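Local coordinates for beta-ketoacyl-[acyl-carrier-protein] synthase FabY (Pseudomonas aeruginosa, PDB 4CW4) that catalyses the condensation of acetyl-CoA with malonyl-ACP to give the acetoacetyl-ACP primer that initiates fatty acid biosynthesis, at residues L377-G382 against Q565-A570. Numbering follows the deposited sequence. Where two conformers were deposited one is given.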
loop_
_atom_site.group_PDB
_atom_site.type_symbol
_atom_site.label_atom_id
_atom_site.label_comp_id
_atom_site.label_asym_id
_atom_site.label_seq_id
_atom_site.Cartn_x
_atom_site.Cartn_y
_atom_site.Cartn_z
ATOM N N LEU A 377 -13.475 -5.601 26.409
ATOM C CA LEU A 377 -13.601 -6.933 25.843
ATOM C C LEU A 377 -12.528 -7.870 26.425
ATOM O O LEU A 377 -12.804 -9.035 26.723
ATOM C CB LEU A 377 -13.488 -6.876 24.309
ATOM C CG LEU A 377 -13.636 -8.222 23.608
ATOM C CD1 LEU A 377 -15.034 -8.806 23.809
ATOM C CD2 LEU A 377 -13.276 -8.116 22.136
ATOM N N ALA A 378 -11.297 -7.382 26.557
ATOM C CA ALA A 378 -10.224 -8.191 27.144
ATOM C C ALA A 378 -10.619 -8.655 28.550
ATOM O O ALA A 378 -10.452 -9.814 28.902
ATOM C CB ALA A 378 -8.926 -7.410 27.178
ATOM N N LEU A 379 -11.173 -7.731 29.315
ATOM C CA LEU A 379 -11.615 -8.008 30.680
ATOM C C LEU A 379 -12.685 -9.104 30.674
ATOM O O LEU A 379 -12.619 -10.070 31.433
ATOM C CB LEU A 379 -12.180 -6.722 31.304
ATOM C CG LEU A 379 -12.399 -6.719 32.819
ATOM C CD1 LEU A 379 -11.072 -6.446 33.549
ATOM C CD2 LEU A 379 -13.472 -5.699 33.208
ATOM N N ARG A 380 -13.669 -8.933 29.796
ATOM C CA ARG A 380 -14.766 -9.878 29.659
ATOM C C ARG A 380 -14.299 -11.298 29.311
ATOM O O ARG A 380 -14.836 -12.271 29.830
ATOM C CB ARG A 380 -15.769 -9.391 28.598
ATOM C CG ARG A 380 -17.063 -10.171 28.619
ATOM C CD ARG A 380 -17.868 -10.062 27.344
ATOM N NE ARG A 380 -17.992 -8.702 26.854
ATOM C CZ ARG A 380 -18.355 -8.397 25.610
ATOM N NH1 ARG A 380 -18.649 -9.353 24.739
ATOM N NH2 ARG A 380 -18.425 -7.134 25.236
ATOM N N LEU A 381 -13.295 -11.409 28.447
ATOM C CA LEU A 381 -12.887 -12.705 27.914
ATOM C C LEU A 381 -11.762 -13.344 28.691
ATOM O O LEU A 381 -11.408 -14.488 28.416
ATOM C CB LEU A 381 -12.431 -12.586 26.464
ATOM C CG LEU A 381 -13.469 -12.089 25.466
ATOM C CD1 LEU A 381 -12.867 -12.097 24.062
ATOM C CD2 LEU A 381 -14.734 -12.920 25.528
ATOM N N GLY A 382 -11.200 -12.631 29.662
ATOM C CA GLY A 382 -10.033 -13.152 30.354
ATOM C C GLY A 382 -8.785 -13.185 29.459
ATOM O O GLY A 382 -7.891 -14.027 29.659
ATOM N N GLN A 565 -12.005 -3.528 41.610
ATOM C CA GLN A 565 -11.408 -4.769 42.092
ATOM C C GLN A 565 -12.283 -6.015 41.867
ATOM O O GLN A 565 -11.758 -7.090 41.609
ATOM C CB GLN A 565 -10.941 -4.649 43.557
ATOM C CG GLN A 565 -11.961 -4.111 44.557
ATOM C CD GLN A 565 -11.399 -4.066 45.978
ATOM O OE1 GLN A 565 -10.182 -4.193 46.162
ATOM N NE2 GLN A 565 -12.277 -3.891 46.987
ATOM N N ALA A 566 -13.604 -5.893 41.951
ATOM C CA ALA A 566 -14.449 -7.073 41.723
ATOM C C ALA A 566 -14.364 -7.561 40.273
ATOM O O ALA A 566 -14.220 -8.768 40.005
ATOM C CB ALA A 566 -15.877 -6.818 42.091
ATOM N N ALA A 567 -14.497 -6.626 39.339
ATOM C CA ALA A 567 -14.434 -6.966 37.921
ATOM C C ALA A 567 -13.052 -7.491 37.559
ATOM O O ALA A 567 -12.922 -8.451 36.791
ATOM C CB ALA A 567 -14.782 -5.777 37.052
ATOM N N PHE A 568 -12.018 -6.885 38.129
ATOM C CA PHE A 568 -10.673 -7.358 37.838
ATOM C C PHE A 568 -10.450 -8.771 38.381
ATOM O O PHE A 568 -9.796 -9.581 37.742
ATOM C CB PHE A 568 -9.598 -6.409 38.368
ATOM C CG PHE A 568 -8.268 -6.639 37.736
ATOM C CD1 PHE A 568 -7.946 -6.016 36.530
ATOM C CD2 PHE A 568 -7.359 -7.532 38.282
ATOM C CE1 PHE A 568 -6.719 -6.254 35.914
ATOM C CE2 PHE A 568 -6.129 -7.770 37.655
ATOM C CZ PHE A 568 -5.819 -7.135 36.481
ATOM N N ALA A 569 -10.975 -9.058 39.573
ATOM C CA ALA A 569 -10.836 -10.403 40.130
ATOM C C ALA A 569 -11.523 -11.446 39.260
ATOM O O ALA A 569 -10.993 -12.543 39.064
ATOM C CB ALA A 569 -11.382 -10.456 41.553
ATOM N N ALA A 570 -12.698 -11.116 38.722
ATOM C CA ALA A 570 -13.390 -12.055 37.838
ATOM C C ALA A 570 -12.563 -12.310 36.576
ATOM O O ALA A 570 -12.465 -13.431 36.098
ATOM C CB ALA A 570 -14.791 -11.539 37.483
#
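L379 meets A567 and F568 in a small apolar helix-helix contact near the periphery of the subunit, where the short helix 375-381, which follows strand 366-374 of the ketosynthase fold, lies against the start of the long helix 565-590. The interface buries 116 Å² in all, and the two backbones come nearest at L379 and F568, whose CA atoms are 7.2 Å apart. With CG anti to the backbone N (chi1 -166°), the L379 side chain reaches across and divides its two methyls between the neighbours. L379 CD2 lies methyl against methyl with A567, 4.1 Å from A567 CB. L379 CD1 lies obliquely to the F568 ring, 4.3 Å from F568 CD1. F568 leaves its backbone pointing away from 377-382; its side chain also touches L559 and R560 of helix 552-563, and its ring stacks edge-to-face (T-shaped) with Y571, while L379 in turn touches H563. The side chains here meet solely through van der Waals contact, complemented farther along helix 565-590 by hydrogen bonds from K574 NZ to R380 O, in the last turn of helix 375-381, and between T578 OG1 and the O of G382, the positive-phi residue of the Schellman motif that ends it.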